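Long-range contact in putative conjugative transposon recombinase (Clostridium difficile, PDB 3G13), which probably binds DNA and exchanges its strands as a serine recombinase of a conjugative transposon, here represented by its N-terminal resolvase-type domain: residues 40-52 / 62-76. Residues are numbered along the deposited sequence; the frame is centred on the assembly and turned at random.
Sequences KEWVLADIYADEA and EDFQRMINDCMNGEI
Tyr48 of edge strand 42-51 and selenomethionine Met67 of helix 62-72 form the tight centre of a beta-alpha-beta crossover in the resolvase-type domain; the helix, roughly antiparallel to the strand (151° between axes), leads over strand 6-14 to parallel strand 78-81. Ile47 and Ala49 face helix 25-37 on the sheet's other side. Met67 CG sits over the middle of the phenol ring, 3.4 Å from its centroid, in a CH-pi contact; SE follows obliquely, a Met-aromatic contact. Tyr48 OH donates to the anti lone pair of Asp70 OD2 at 2.5 Å. Arg66, extended through chi1 and chi2, bends at chi3 (67°), bringing its guanidinium back to Asp63 and one face against Tyr48 CE1, 30° from the ring plane. All three guanidinium nitrogens are engaged: NH1 makes a salt bridge to Asp46 OD2 (2.9 Å), while NE and NH2 grip Asp63's two oxygens side-on, fixing the group's rotation. Asp63 OD1 also accepts Ala49 N. At the helix start, Asp50 receives Asp63 N on OD1 and Phe64 N on OD2, both on syn lone pairs; Tyr11 also bonds OD2. Past the Schellman turn at Gly74 lies the looser, solvent side: Ala45 CB barely meets Ile76 CG1 (3.9 Å), and a water donates to both Tyr48 OH and partly exposed Glu75 OE1, 2.9 Å from each.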
loop_
_atom_site.group_PDB
_atom_site.type_symbol
_atom_site.label_atom_id
_atom_site.label_comp_id
_atom_site.label_asym_id
_atom_site.label_seq_id
_atom_site.Cartn_x
_atom_site.Cartn_y
_atom_site.Cartn_z
ATOM N N LYS A 40 -8.550 -32.731 -2.689
ATOM C CA LYS A 40 -9.825 -33.373 -2.361
ATOM C C LYS A 40 -10.483 -32.828 -1.094
ATOM O O LYS A 40 -11.620 -33.184 -0.785
ATOM C CB LYS A 40 -9.659 -34.890 -2.289
ATOM C CG LYS A 40 -9.148 -35.408 -0.983
ATOM C CD LYS A 40 -8.802 -36.897 -1.110
ATOM C CE LYS A 40 -9.874 -37.844 -0.512
ATOM N NZ LYS A 40 -9.246 -39.216 -0.257
ATOM N N GLU A 41 -9.783 -31.975 -0.346
ATOM C CA GLU A 41 -10.432 -31.273 0.791
ATOM C C GLU A 41 -11.278 -30.077 0.318
ATOM O O GLU A 41 -11.974 -29.425 1.112
ATOM C CB GLU A 41 -9.379 -30.762 1.773
ATOM C CG GLU A 41 -8.395 -31.844 2.273
ATOM C CD GLU A 41 -7.536 -31.278 3.403
ATOM O OE1 GLU A 41 -6.405 -30.845 3.163
ATOM O OE2 GLU A 41 -8.033 -31.237 4.537
ATOM N N TRP A 42 -11.167 -29.759 -0.970
ATOM C CA TRP A 42 -11.845 -28.615 -1.563
ATOM C C TRP A 42 -12.946 -29.070 -2.505
ATOM O O TRP A 42 -12.894 -30.175 -3.059
ATOM C CB TRP A 42 -10.864 -27.803 -2.420
ATOM C CG TRP A 42 -9.718 -27.159 -1.663
ATOM C CD1 TRP A 42 -9.537 -27.085 -0.303
ATOM C CD2 TRP A 42 -8.621 -26.468 -2.253
ATOM N NE1 TRP A 42 -8.374 -26.400 -0.014
ATOM C CE2 TRP A 42 -7.788 -26.013 -1.189
ATOM C CE3 TRP A 42 -8.245 -26.207 -3.568
ATOM C CZ2 TRP A 42 -6.598 -25.293 -1.416
ATOM C CZ3 TRP A 42 -7.043 -25.510 -3.808
ATOM C CH2 TRP A 42 -6.244 -25.060 -2.719
ATOM N N VAL A 43 -13.915 -28.195 -2.698
ATOM C CA VAL A 43 -14.964 -28.379 -3.704
ATOM C C VAL A 43 -15.108 -27.050 -4.422
ATOM O O VAL A 43 -15.121 -26.002 -3.782
ATOM C CB VAL A 43 -16.322 -28.931 -3.095
ATOM C CG1 VAL A 43 -16.904 -27.990 -2.015
ATOM C CG2 VAL A 43 -17.364 -29.206 -4.206
ATOM N N LEU A 44 -15.167 -27.104 -5.756
ATOM C CA LEU A 44 -15.375 -25.924 -6.595
ATOM C C LEU A 44 -16.781 -25.363 -6.373
ATOM O O LEU A 44 -17.781 -26.094 -6.530
ATOM C CB LEU A 44 -15.147 -26.263 -8.080
ATOM C CG LEU A 44 -15.415 -25.205 -9.179
ATOM C CD1 LEU A 44 -14.525 -23.983 -9.040
ATOM C CD2 LEU A 44 -15.268 -25.858 -10.562
ATOM N N ALA A 45 -16.839 -24.094 -5.951
ATOM C CA ALA A 45 -18.095 -23.349 -5.840
ATOM C C ALA A 45 -18.449 -22.903 -7.256
ATOM O O ALA A 45 -19.398 -23.422 -7.844
ATOM C CB ALA A 45 -17.951 -22.156 -4.883
ATOM N N ASP A 46 -17.636 -22.012 -7.841
ATOM C CA ASP A 46 -17.903 -21.541 -9.173
ATOM C C ASP A 46 -16.704 -20.768 -9.685
ATOM O O ASP A 46 -15.741 -20.478 -8.946
ATOM C CB ASP A 46 -19.225 -20.711 -9.214
ATOM C CG ASP A 46 -19.871 -20.674 -10.612
ATOM O OD1 ASP A 46 -19.318 -21.269 -11.577
ATOM O OD2 ASP A 46 -20.883 -19.967 -10.754
ATOM N N ILE A 47 -16.734 -20.493 -10.971
ATOM C CA ILE A 47 -15.754 -19.652 -11.601
ATOM C C ILE A 47 -16.488 -18.393 -12.084
ATOM O O ILE A 47 -17.519 -18.477 -12.757
ATOM C CB ILE A 47 -14.986 -20.405 -12.700
ATOM C CG1 ILE A 47 -14.178 -21.553 -12.043
ATOM C CG2 ILE A 47 -14.083 -19.417 -13.535
ATOM C CD1 ILE A 47 -13.519 -22.488 -12.972
ATOM N N TYR A 48 -15.972 -17.247 -11.657
ATOM C CA TYR A 48 -16.583 -15.953 -11.911
ATOM C C TYR A 48 -15.627 -15.187 -12.789
ATOM O O TYR A 48 -14.419 -15.253 -12.591
ATOM C CB TYR A 48 -16.817 -15.222 -10.608
ATOM C CG TYR A 48 -17.708 -15.958 -9.630
ATOM C CD1 TYR A 48 -19.072 -15.651 -9.534
ATOM C CD2 TYR A 48 -17.192 -16.953 -8.791
ATOM C CE1 TYR A 48 -19.904 -16.305 -8.634
ATOM C CE2 TYR A 48 -18.025 -17.644 -7.879
ATOM C CZ TYR A 48 -19.382 -17.312 -7.813
ATOM O OH TYR A 48 -20.219 -17.956 -6.924
ATOM N N ALA A 49 -16.158 -14.454 -13.770
ATOM C CA ALA A 49 -15.319 -13.831 -14.776
ATOM C C ALA A 49 -15.989 -12.624 -15.430
ATOM O O ALA A 49 -17.153 -12.694 -15.853
ATOM C CB ALA A 49 -14.923 -14.837 -15.830
ATOM N N ASP A 50 -15.253 -11.515 -15.483
ATOM C CA ASP A 50 -15.666 -10.351 -16.268
ATOM C C ASP A 50 -14.612 -10.026 -17.281
ATOM O O ASP A 50 -13.420 -10.213 -17.028
ATOM C CB ASP A 50 -15.892 -9.116 -15.396
ATOM C CG ASP A 50 -17.025 -9.291 -14.425
ATOM O OD1 ASP A 50 -18.197 -9.418 -14.836
ATOM O OD2 ASP A 50 -16.736 -9.279 -13.220
ATOM N N GLU A 51 -15.060 -9.553 -18.440
ATOM C CA GLU A 51 -14.152 -9.101 -19.486
ATOM C C GLU A 51 -13.529 -7.769 -19.070
ATOM O O GLU A 51 -14.216 -6.937 -18.487
ATOM C CB GLU A 51 -14.895 -8.961 -20.816
ATOM C CG GLU A 51 -13.966 -8.769 -21.989
ATOM C CD GLU A 51 -14.657 -8.990 -23.322
ATOM O OE1 GLU A 51 -15.455 -9.958 -23.424
ATOM O OE2 GLU A 51 -14.386 -8.200 -24.262
ATOM N N ALA A 52 -12.231 -7.600 -19.320
ATOM C CA ALA A 52 -11.516 -6.342 -19.013
ATOM C C ALA A 52 -10.028 -6.376 -19.339
ATOM O O ALA A 52 -9.556 -7.225 -20.101
ATOM C CB ALA A 52 -11.710 -5.942 -17.548
ATOM N N GLU A 62 -20.206 -7.177 -13.315
ATOM C CA GLU A 62 -21.388 -7.970 -12.989
ATOM C C GLU A 62 -21.101 -9.323 -12.320
ATOM O O GLU A 62 -21.747 -9.663 -11.322
ATOM C CB GLU A 62 -22.298 -8.121 -14.216
ATOM C CG GLU A 62 -22.731 -6.773 -14.771
ATOM C CD GLU A 62 -24.124 -6.795 -15.379
ATOM O OE1 GLU A 62 -24.705 -7.911 -15.523
ATOM O OE2 GLU A 62 -24.629 -5.678 -15.703
ATOM N N ASP A 63 -20.139 -10.083 -12.851
ATOM C CA ASP A 63 -19.834 -11.388 -12.250
ATOM C C ASP A 63 -19.063 -11.260 -10.923
ATOM O O ASP A 63 -19.252 -12.067 -10.021
ATOM C CB ASP A 63 -19.093 -12.286 -13.221
ATOM C CG ASP A 63 -19.759 -13.651 -13.383
ATOM O OD1 ASP A 63 -19.042 -14.634 -13.606
ATOM O OD2 ASP A 63 -21.003 -13.735 -13.304
ATOM N N PHE A 64 -18.225 -10.230 -10.803
ATOM C CA PHE A 64 -17.625 -9.903 -9.507
ATOM C C PHE A 64 -18.726 -9.701 -8.475
ATOM O O PHE A 64 -18.664 -10.229 -7.365
ATOM C CB PHE A 64 -16.760 -8.635 -9.569
ATOM C CG PHE A 64 -16.031 -8.356 -8.270
ATOM C CD1 PHE A 64 -14.801 -8.975 -8.008
ATOM C CD2 PHE A 64 -16.594 -7.520 -7.303
ATOM C CE1 PHE A 64 -14.116 -8.750 -6.818
ATOM C CE2 PHE A 64 -15.922 -7.282 -6.089
ATOM C CZ PHE A 64 -14.680 -7.896 -5.846
ATOM N N GLN A 65 -19.753 -8.928 -8.841
ATOM C CA GLN A 65 -20.855 -8.679 -7.911
ATOM C C GLN A 65 -21.649 -9.940 -7.598
ATOM O O GLN A 65 -22.111 -10.105 -6.475
ATOM C CB GLN A 65 -21.789 -7.565 -8.414
ATOM C CG GLN A 65 -21.190 -6.171 -8.335
ATOM C CD GLN A 65 -20.749 -5.785 -6.917
ATOM O OE1 GLN A 65 -21.524 -5.906 -5.958
ATOM N NE2 GLN A 65 -19.494 -5.326 -6.785
ATOM N N ARG A 66 -21.826 -10.816 -8.592
ATOM C CA ARG A 66 -22.510 -12.103 -8.351
ATOM C C ARG A 66 -21.679 -12.901 -7.334
ATOM O O ARG A 66 -22.222 -13.441 -6.390
ATOM C CB ARG A 66 -22.707 -12.873 -9.661
ATOM C CG ARG A 66 -23.401 -14.233 -9.541
ATOM C CD ARG A 66 -23.569 -14.890 -10.906
ATOM N NE ARG A 66 -22.311 -15.301 -11.556
ATOM C CZ ARG A 66 -21.764 -16.513 -11.480
ATOM N NH1 ARG A 66 -22.326 -17.486 -10.766
ATOM N NH2 ARG A 66 -20.634 -16.760 -12.130
HETATM N N MSE A 67 -20.358 -12.907 -7.507
HETATM C CA MSE A 67 -19.480 -13.543 -6.543
HETATM C C MSE A 67 -19.603 -12.999 -5.114
HETATM O O MSE A 67 -19.710 -13.775 -4.147
HETATM C CB MSE A 67 -18.044 -13.447 -6.995
HETATM C CG MSE A 67 -17.231 -14.561 -6.407
HETATM SE SE MSE A 67 -15.383 -14.158 -6.707
HETATM C CE MSE A 67 -15.571 -13.115 -4.978
ATOM N N ILE A 68 -19.577 -11.670 -4.983
ATOM C CA ILE A 68 -19.811 -11.050 -3.679
ATOM C C ILE A 68 -21.143 -11.496 -3.068
ATOM O O ILE A 68 -21.172 -11.836 -1.902
ATOM C CB ILE A 68 -19.718 -9.512 -3.725
ATOM C CG1 ILE A 68 -18.301 -9.066 -4.157
ATOM C CG2 ILE A 68 -20.081 -8.939 -2.377
ATOM C CD1 ILE A 68 -17.115 -9.550 -3.211
ATOM N N ASN A 69 -22.234 -11.501 -3.843
ATOM C CA ASN A 69 -23.541 -11.987 -3.306
ATOM C C ASN A 69 -23.504 -13.458 -2.872
ATOM O O ASN A 69 -24.099 -13.828 -1.874
ATOM C CB ASN A 69 -24.701 -11.802 -4.316
ATOM C CG ASN A 69 -24.900 -10.348 -4.766
ATOM O OD1 ASN A 69 -25.299 -10.101 -5.922
ATOM N ND2 ASN A 69 -24.645 -9.386 -3.876
ATOM N N ASP A 70 -22.812 -14.302 -3.631
ATOM C CA ASP A 70 -22.653 -15.710 -3.244
ATOM C C ASP A 70 -21.820 -15.863 -1.975
ATOM O O ASP A 70 -22.070 -16.779 -1.170
ATOM C CB ASP A 70 -22.051 -16.523 -4.391
ATOM C CG ASP A 70 -23.007 -16.639 -5.579
ATOM O OD1 ASP A 70 -24.195 -16.295 -5.416
ATOM O OD2 ASP A 70 -22.573 -17.053 -6.669
ATOM N N CYS A 71 -20.826 -14.979 -1.816
ATOM C CA CYS A 71 -20.056 -14.900 -0.559
ATOM C C CYS A 71 -20.961 -14.506 0.611
ATOM O O CYS A 71 -20.886 -15.125 1.662
ATOM C CB CYS A 71 -18.862 -13.923 -0.659
ATOM S SG CYS A 71 -17.459 -14.506 -1.659
HETATM N N MSE A 72 -21.815 -13.487 0.425
HETATM C CA MSE A 72 -22.737 -13.057 1.487
HETATM C C MSE A 72 -23.770 -14.149 1.840
HETATM O O MSE A 72 -24.255 -14.216 2.979
HETATM C CB MSE A 72 -23.394 -11.711 1.146
HETATM C CG MSE A 72 -22.402 -10.524 1.020
HETATM SE SE MSE A 72 -21.148 -10.332 2.562
HETATM C CE MSE A 72 -19.540 -11.217 1.815
ATOM N N ASN A 73 -24.044 -15.035 0.875
ATOM C CA ASN A 73 -24.955 -16.180 1.068
ATOM C C ASN A 73 -24.303 -17.470 1.602
ATOM O O ASN A 73 -24.987 -18.477 1.779
ATOM C CB ASN A 73 -25.686 -16.483 -0.250
ATOM C CG ASN A 73 -26.606 -15.343 -0.696
ATOM O OD1 ASN A 73 -26.971 -14.472 0.097
ATOM N ND2 ASN A 73 -26.995 -15.360 -1.967
ATOM N N GLY A 74 -22.991 -17.452 1.851
ATOM C CA GLY A 74 -22.322 -18.607 2.458
ATOM C C GLY A 74 -21.902 -19.708 1.493
ATOM O O GLY A 74 -21.617 -20.838 1.909
ATOM N N GLU A 75 -21.826 -19.385 0.207
ATOM C CA GLU A 75 -21.460 -20.391 -0.807
ATOM C C GLU A 75 -19.954 -20.556 -1.010
ATOM O O GLU A 75 -19.522 -21.502 -1.675
ATOM C CB GLU A 75 -22.130 -20.063 -2.142
ATOM C CG GLU A 75 -23.588 -20.435 -2.152
ATOM C CD GLU A 75 -24.347 -19.803 -3.296
ATOM O OE1 GLU A 75 -23.782 -19.674 -4.419
ATOM O OE2 GLU A 75 -25.520 -19.431 -3.070
ATOM N N ILE A 76 -19.152 -19.635 -0.455
ATOM C CA ILE A 76 -17.713 -19.590 -0.791
ATOM C C ILE A 76 -16.892 -19.366 0.473
ATOM O O ILE A 76 -17.226 -18.466 1.262
ATOM C CB ILE A 76 -17.415 -18.462 -1.820
ATOM C CG1 ILE A 76 -18.165 -18.710 -3.148
ATOM C CG2 ILE A 76 -15.882 -18.281 -2.062
ATOM C CD1 ILE A 76 -18.169 -17.524 -4.100
HETATM O O HOH W 1 -21.228 -20.399 -5.668
#